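Local coordinates for AOC_like domain-containing protein (Frankia sp. Cc1.17, PDB 7DVI) that acts as the Diels-Alderase AbnU, carrying out exo-selective intermolecular Diels-Alder reactions on non-natural substrates, at residues G47-Y52 and R70-Y75; L83-E88 and E100-F105. One frame throughout, in Å; residues are numbered along the deposited sequence. Where two conformers were deposited one is given.

Interaction 1: G47-Y52 and R70-Y75; sequences GQIGSY and RYEIRY. With EDO (1,2-ethanediol), chain G; EDO (1,2-ethanediol), chain D; EDO (1,2-ethanediol), chain F.
Gly50 and Tyr71 form a hydrogen-bonded pair between antiparallel strands whose directions differ by 166°, with the non-hydrogen-bonded pairs Ile49–Glu72 and Ser51–Arg70 on either side. Gly50 N donates to Tyr71 O at 3.0 Å and Tyr71 N answers to Gly50 O; Ile73 exchanges two further bonds with Gly47 N and Gln48 O. Because Gly50 has no side chain, the Tyr71 ring can lie back over it, its centroid 3.9 Å from Gly50 CA; a CB here would run into the phenol oxygen. Chi1 of 61°, which sets CG between backbone N and carbonyl carbon, folds the ring there. Tyr52 meets it edge to edge, CD2 to Tyr71 CD1 at 3.9 Å. On the other face of the sheet, Arg70 bends its chain to lay one guanidinium face on Ile49 and forms a salt bridge, NH1 to Glu72 OE1 at 3.0 Å, in the guanidinium plane but reaching the carboxylate from its anti side, 33° out of the carboxylate plane. Glu72 OE2 takes a 2.8 Å bond from a water that also donates to Gly47 O. An alanine in place of Glu72 is likely to leave the Arg70 guanidinium without its charge mate and freer to swing. Strand 22-37 flanks one side of this hairpin, touching Tyr52 and Tyr71, and strand 82-92 the other, where Arg74 and Tyr75 both face Leu83 in a classic beta bulge.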
loop_
_atom_site.group_PDB
_atom_site.type_symbol
_atom_site.label_atom_id
_atom_site.label_comp_id
_atom_site.label_asym_id
_atom_site.label_seq_id
_atom_site.Cartn_x
_atom_site.Cartn_y
_atom_site.Cartn_z
ATOM N N GLY A 47 16.365 -9.271 -1.424
ATOM C CA GLY A 47 17.460 -8.296 -1.330
ATOM C C GLY A 47 17.992 -7.917 -2.693
ATOM O O GLY A 47 18.709 -6.927 -2.760
ATOM N N GLN A 48 17.671 -8.671 -3.746
ATOM C CA GLN A 48 18.031 -8.272 -5.122
ATOM C C GLN A 48 17.191 -7.020 -5.511
ATOM O O GLN A 48 15.982 -6.971 -5.121
ATOM C CB GLN A 48 17.797 -9.439 -6.070
ATOM C CG GLN A 48 18.803 -10.590 -5.794
ATOM C CD GLN A 48 18.666 -11.769 -6.736
ATOM O OE1 GLN A 48 17.629 -11.980 -7.355
ATOM N NE2 GLN A 48 19.742 -12.556 -6.840
ATOM N N ILE A 49 17.781 -6.133 -6.311
ATOM C CA ILE A 49 17.141 -4.848 -6.736
ATOM C C ILE A 49 17.305 -4.620 -8.231
ATOM O O ILE A 49 18.206 -5.212 -8.865
ATOM C CB ILE A 49 17.736 -3.670 -5.932
ATOM C CG1 ILE A 49 19.182 -3.332 -6.281
ATOM C CG2 ILE A 49 17.587 -3.914 -4.444
ATOM C CD1 ILE A 49 19.574 -1.882 -5.952
ATOM N N GLY A 50 16.517 -3.685 -8.753
ATOM C CA GLY A 50 16.728 -3.094 -10.075
ATOM C C GLY A 50 16.286 -1.645 -10.055
ATOM O O GLY A 50 15.465 -1.278 -9.176
ATOM N N SER A 51 16.828 -0.861 -10.965
ATOM C CA SER A 51 16.437 0.548 -11.206
ATOM C C SER A 51 16.156 0.666 -12.699
ATOM O O SER A 51 16.818 -0.055 -13.536
ATOM C CB SER A 51 17.495 1.503 -10.760
ATOM O OG SER A 51 17.738 1.410 -9.360
ATOM N N TYR A 52 15.254 1.572 -13.047
ATOM C CA TYR A 52 14.785 1.698 -14.434
ATOM C C TYR A 52 14.374 3.136 -14.750
ATOM O O TYR A 52 14.002 3.944 -13.864
ATOM C CB TYR A 52 13.655 0.723 -14.685
ATOM C CG TYR A 52 12.439 0.937 -13.830
ATOM C CD1 TYR A 52 11.484 1.868 -14.176
ATOM C CD2 TYR A 52 12.269 0.247 -12.640
ATOM C CE1 TYR A 52 10.368 2.089 -13.378
ATOM C CE2 TYR A 52 11.165 0.460 -11.834
ATOM C CZ TYR A 52 10.225 1.412 -12.187
ATOM O OH TYR A 52 9.093 1.579 -11.441
ATOM N N ARG A 70 12.621 2.134 -8.950
ATOM C CA ARG A 70 13.432 0.959 -8.521
ATOM C C ARG A 70 12.501 -0.078 -7.928
ATOM O O ARG A 70 11.277 0.227 -7.629
ATOM C CB ARG A 70 14.588 1.435 -7.644
ATOM C CG ARG A 70 14.206 2.007 -6.280
ATOM C CD ARG A 70 14.191 0.990 -5.153
ATOM N NE ARG A 70 15.561 0.750 -4.709
ATOM C CZ ARG A 70 15.899 -0.087 -3.731
ATOM N NH1 ARG A 70 14.982 -0.833 -3.154
ATOM N NH2 ARG A 70 17.159 -0.206 -3.357
ATOM N N TYR A 71 13.048 -1.272 -7.688
ATOM C CA TYR A 71 12.253 -2.381 -7.108
ATOM C C TYR A 71 13.188 -3.334 -6.360
ATOM O O TYR A 71 14.388 -3.324 -6.603
ATOM C CB TYR A 71 11.396 -3.030 -8.187
ATOM C CG TYR A 71 12.210 -3.629 -9.288
ATOM C CD1 TYR A 71 12.702 -2.845 -10.328
ATOM C CD2 TYR A 71 12.550 -4.982 -9.272
ATOM C CE1 TYR A 71 13.480 -3.402 -11.338
ATOM C CE2 TYR A 71 13.300 -5.552 -10.295
ATOM C CZ TYR A 71 13.800 -4.752 -11.306
ATOM O OH TYR A 71 14.549 -5.300 -12.303
ATOM N N GLU A 72 12.625 -4.091 -5.435
ATOM C CA GLU A 72 13.410 -4.929 -4.505
ATOM C C GLU A 72 12.590 -6.168 -4.217
ATOM O O GLU A 72 11.382 -6.034 -3.867
ATOM C CB GLU A 72 13.721 -4.192 -3.217
ATOM C CG GLU A 72 14.565 -5.005 -2.266
ATOM C CD GLU A 72 15.142 -4.240 -1.108
ATOM O OE1 GLU A 72 14.930 -2.991 -1.045
ATOM O OE2 GLU A 72 15.871 -4.867 -0.304
ATOM N N ILE A 73 13.230 -7.342 -4.354
ATOM C CA ILE A 73 12.587 -8.606 -3.905
ATOM C C ILE A 73 12.554 -8.548 -2.389
ATOM O O ILE A 73 13.643 -8.430 -1.785
ATOM C CB ILE A 73 13.415 -9.839 -4.368
ATOM C CG1 ILE A 73 13.736 -9.809 -5.865
ATOM C CG2 ILE A 73 12.698 -11.103 -3.937
ATOM C CD1 ILE A 73 12.529 -9.781 -6.774
ATOM N N ARG A 74 11.401 -8.636 -1.742
ATOM C CA ARG A 74 11.409 -8.366 -0.285
ATOM C C ARG A 74 11.132 -9.641 0.522
ATOM O O ARG A 74 11.670 -9.782 1.619
ATOM C CB ARG A 74 10.395 -7.266 0.061
ATOM C CG ARG A 74 10.850 -5.877 -0.364
ATOM C CD ARG A 74 11.968 -5.355 0.517
ATOM N NE ARG A 74 11.390 -5.036 1.811
ATOM C CZ ARG A 74 10.658 -3.944 2.096
ATOM N NH1 ARG A 74 10.483 -2.958 1.215
ATOM N NH2 ARG A 74 10.085 -3.866 3.287
ATOM N N TYR A 75 10.239 -10.472 0.080
ATOM C CA TYR A 75 9.900 -11.708 0.834
ATOM C C TYR A 75 9.146 -12.691 -0.049
ATOM O O TYR A 75 8.615 -12.276 -1.101
ATOM C CB TYR A 75 9.080 -11.395 2.090
ATOM C CG TYR A 75 7.698 -10.804 1.884
ATOM C CD1 TYR A 75 7.475 -9.432 1.893
ATOM C CD2 TYR A 75 6.583 -11.618 1.835
ATOM C CE1 TYR A 75 6.200 -8.896 1.789
ATOM C CE2 TYR A 75 5.305 -11.112 1.728
ATOM C CZ TYR A 75 5.109 -9.736 1.697
ATOM O OH TYR A 75 3.819 -9.318 1.586
HETATM C C1 EDO G . 18.368 -1.325 -0.019
HETATM O O1 EDO G . 18.106 -1.985 -1.270
HETATM C C2 EDO G . 17.407 -1.609 1.112
HETATM O O2 EDO G . 15.980 -1.539 0.805
HETATM C C1 EDO D . 1.597 -7.207 0.682
HETATM O O1 EDO D . 0.342 -6.790 0.263
HETATM C C2 EDO D . 1.803 -6.802 2.074
HETATM O O2 EDO D . 3.135 -6.987 2.544
HETATM C C1 EDO F . 6.593 -1.614 3.060
HETATM O O1 EDO F . 7.170 -2.085 4.242
HETATM C C2 EDO F . 7.450 -0.551 2.494
HETATM O O2 EDO F . 8.765 -0.987 2.318
HETATM O O HOH W 1 18.563 -4.687 -0.922
#

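Interaction 2: L83-E88 and E100-F105; sequences LTYYSE and EGWADF. With EDO (1,2-ethanediol), chain E; EDO (1,2-ethanediol), chain R; EDO (1,2-ethanediol), chain B.
Tyr85 points an edge into the face of Trp102 in a T-shaped stack, ring planes 79° apart, with Tyr85 CD1 only 3.5 Å from Trp102 CE2 and above the middle of the indole. Tyr85 CB also lies over the six-membered ring, so both the stem and the near edge of the tyrosine rest on the same indole face. With CG anti to the backbone N (chi1 -160°), the Tyr85 ring leans across the partner strand and its hydroxyl gives a very short 2.5 Å bond to Glu100 OE2. That oxygen lies at the ring's edge, near its plane, while the carboxylate itself is turned 78° from the ring; Gly101 O sits above one ring face, toward the rim. Leu83 CB adds an apolar contact at 4.1 Å from Trp102 CE3.

Beneath these side chains, Thr84 pairs with Ala103 and Tyr86 with Gly101, each through two backbone hydrogen bonds, such as Tyr86 N to Gly101 O at 2.9 Å. Gly101 adopts backbone angles that call for glycine. On the reverse of the sheet, Tyr86 CE1 packs on Ala103 CB at 3.7 Å, and Thr84 OG1 lies against Phe105 CB.

Further out, His98 NE2 bonds Glu100 OE1 and so helps fix the carboxylate that receives Tyr85, Val82 O holds the Thr84 hydroxyl, and Arg74 touches both Tyr85 and Trp102. Strand 95-104 ends at Asp104, an N-cap whose OD1 meets Asn106 N at the start of helix 105-109 and also Val82 N. The whole is an antiparallel beta hairpin in the wall of the closed eight-stranded barrel, consistent with the allene oxide cyclase-like family.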
loop_
_atom_site.group_PDB
_atom_site.type_symbol
_atom_site.label_atom_id
_atom_site.label_comp_id
_atom_site.label_asym_id
_atom_site.label_seq_id
_atom_site.Cartn_x
_atom_site.Cartn_y
_atom_site.Cartn_z
ATOM N N LEU A 83 7.152 -11.352 -3.303
ATOM C CA LEU A 83 6.626 -10.003 -3.045
ATOM C C LEU A 83 7.789 -9.022 -3.201
ATOM O O LEU A 83 8.874 -9.168 -2.577
ATOM C CB LEU A 83 5.934 -9.958 -1.682
ATOM C CG LEU A 83 4.433 -10.239 -1.693
ATOM C CD1 LEU A 83 3.634 -9.205 -2.469
ATOM C CD2 LEU A 83 4.134 -11.635 -2.236
ATOM N N THR A 84 7.538 -8.092 -4.100
ATOM C CA THR A 84 8.505 -7.160 -4.695
ATOM C C THR A 84 7.969 -5.732 -4.465
ATOM O O THR A 84 6.795 -5.471 -4.821
ATOM C CB THR A 84 8.683 -7.529 -6.178
ATOM O OG1 THR A 84 9.057 -8.909 -6.265
ATOM C CG2 THR A 84 9.767 -6.730 -6.853
ATOM N N TYR A 85 8.819 -4.852 -3.948
ATOM C CA TYR A 85 8.423 -3.462 -3.609
ATOM C C TYR A 85 8.994 -2.515 -4.637
ATOM O O TYR A 85 10.228 -2.426 -4.744
ATOM C CB TYR A 85 8.830 -3.083 -2.193
ATOM C CG TYR A 85 8.031 -1.902 -1.683
ATOM C CD1 TYR A 85 6.780 -2.106 -1.139
ATOM C CD2 TYR A 85 8.478 -0.596 -1.859
ATOM C CE1 TYR A 85 6.017 -1.046 -0.689
ATOM C CE2 TYR A 85 7.729 0.481 -1.396
ATOM C CZ TYR A 85 6.492 0.247 -0.824
ATOM O OH TYR A 85 5.706 1.283 -0.405
ATOM N N TYR A 86 8.085 -1.800 -5.312
ATOM C CA TYR A 86 8.376 -0.819 -6.374
ATOM C C TYR A 86 8.139 0.605 -5.823
ATOM O O TYR A 86 7.189 0.848 -5.026
ATOM C CB TYR A 86 7.444 -1.029 -7.567
ATOM C CG TYR A 86 7.745 -2.232 -8.398
ATOM C CD1 TYR A 86 7.284 -3.485 -8.015
ATOM C CD2 TYR A 86 8.452 -2.125 -9.592
ATOM C CE1 TYR A 86 7.566 -4.610 -8.766
ATOM C CE2 TYR A 86 8.694 -3.254 -10.378
ATOM C CZ TYR A 86 8.291 -4.496 -9.937
ATOM O OH TYR A 86 8.550 -5.613 -10.679
ATOM N N SER A 87 9.014 1.507 -6.214
ATOM C CA SER A 87 8.907 2.961 -5.959
ATOM C C SER A 87 9.340 3.715 -7.208
ATOM O O SER A 87 10.488 3.445 -7.678
ATOM C CB SER A 87 9.759 3.361 -4.803
ATOM O OG SER A 87 9.323 4.596 -4.299
ATOM N N GLU A 88 8.522 4.666 -7.652
ATOM C CA GLU A 88 8.880 5.456 -8.834
ATOM C C GLU A 88 8.243 6.865 -8.798
ATOM O O GLU A 88 7.222 7.081 -8.125
ATOM C CB GLU A 88 8.448 4.729 -10.105
ATOM C CG GLU A 88 6.986 4.565 -10.239
ATOM C CD GLU A 88 6.572 3.558 -11.279
ATOM O OE1 GLU A 88 7.193 3.564 -12.392
ATOM O OE2 GLU A 88 5.547 2.881 -11.017
ATOM N N GLU A 100 4.189 3.838 -5.458
ATOM C CA GLU A 100 4.969 2.797 -4.762
ATOM C C GLU A 100 4.021 1.754 -4.169
ATOM O O GLU A 100 2.853 2.061 -3.764
ATOM C CB GLU A 100 5.920 3.379 -3.742
ATOM C CG GLU A 100 5.224 3.862 -2.474
ATOM C CD GLU A 100 6.265 4.353 -1.517
ATOM O OE1 GLU A 100 6.791 5.435 -1.732
ATOM O OE2 GLU A 100 6.623 3.593 -0.628
ATOM N N GLY A 101 4.517 0.513 -4.136
ATOM C CA GLY A 101 3.795 -0.573 -3.456
ATOM C C GLY A 101 4.222 -1.914 -4.005
ATOM O O GLY A 101 5.340 -2.014 -4.529
ATOM N N TRP A 102 3.349 -2.879 -3.828
ATOM C CA TRP A 102 3.665 -4.328 -3.916
ATOM C C TRP A 102 3.189 -4.900 -5.232
ATOM O O TRP A 102 2.030 -4.619 -5.655
ATOM C CB TRP A 102 2.982 -5.071 -2.779
ATOM C CG TRP A 102 3.525 -4.748 -1.436
ATOM C CD1 TRP A 102 2.930 -4.055 -0.425
ATOM C CD2 TRP A 102 4.813 -5.146 -0.949
ATOM N NE1 TRP A 102 3.792 -3.960 0.640
ATOM C CE2 TRP A 102 4.924 -4.677 0.373
ATOM C CE3 TRP A 102 5.881 -5.850 -1.502
ATOM C CZ2 TRP A 102 6.065 -4.867 1.146
ATOM C CZ3 TRP A 102 7.001 -6.056 -0.724
ATOM C CH2 TRP A 102 7.092 -5.563 0.573
ATOM N N ALA A 103 4.022 -5.795 -5.765
ATOM C CA ALA A 103 3.669 -6.690 -6.873
ATOM C C ALA A 103 4.253 -8.101 -6.580
ATOM O O ALA A 103 5.356 -8.236 -5.986
ATOM C CB ALA A 103 4.206 -6.115 -8.157
ATOM N N ASP A 104 3.506 -9.101 -6.976
ATOM C CA ASP A 104 4.000 -10.504 -7.046
ATOM C C ASP A 104 4.883 -10.623 -8.286
ATOM O O ASP A 104 4.371 -10.462 -9.419
ATOM C CB ASP A 104 2.829 -11.482 -7.046
ATOM C CG ASP A 104 3.254 -12.962 -7.036
ATOM O OD1 ASP A 104 4.481 -13.266 -7.174
ATOM O OD2 ASP A 104 2.364 -13.781 -6.867
ATOM N N PHE A 105 6.171 -10.864 -8.113
ATOM C CA PHE A 105 7.101 -11.030 -9.265
ATOM C C PHE A 105 6.645 -12.158 -10.217
ATOM O O PHE A 105 6.909 -12.055 -11.441
ATOM C CB PHE A 105 8.530 -11.153 -8.768
ATOM C CG PHE A 105 9.571 -10.812 -9.790
ATOM C CD1 PHE A 105 9.734 -9.509 -10.227
ATOM C CD2 PHE A 105 10.408 -11.791 -10.298
ATOM C CE1 PHE A 105 10.721 -9.182 -11.145
ATOM C CE2 PHE A 105 11.393 -11.467 -11.212
ATOM C CZ PHE A 105 11.536 -10.168 -11.653
HETATM C C1 EDO E . 3.203 -4.742 4.788
HETATM O O1 EDO E . 4.274 -5.236 4.024
HETATM C C2 EDO E . 3.100 -3.299 4.677
HETATM O O2 EDO E . 3.107 -2.854 3.328
HETATM C C1 EDO R . 10.712 -4.821 -13.410
HETATM O O1 EDO R . 9.522 -5.312 -12.882
HETATM C C2 EDO R . 10.496 -3.550 -14.148
HETATM O O2 EDO R . 11.553 -3.225 -15.051
HETATM C C1 EDO B . 3.994 6.206 0.985
HETATM O O1 EDO B . 4.652 7.213 0.275
HETATM C C2 EDO B . 4.789 5.860 2.182
HETATM O O2 EDO B . 5.061 6.984 2.965
#

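Interactions 1 and 2 are successive hairpins of one antiparallel barrel, joined where strand 63-76 lies beside strand 82-92. Arg74 N and Tyr75 O probably bond to the O and N of Leu83, and Tyr71 packs on Tyr86, so one row of aromatic side chains runs across both contacts. Interaction 2 is the more buried, its centre about 8 Å from the centre of the chain against about 13 Å for interaction 1. The opposite sheet face differs in chemistry: a salt bridge with water and ethanediol at 70-75, a ring stack and a phenol-carboxylate bond at 83-88 and 100-105. The second subunit approaches both, at Tyr75 and Leu83.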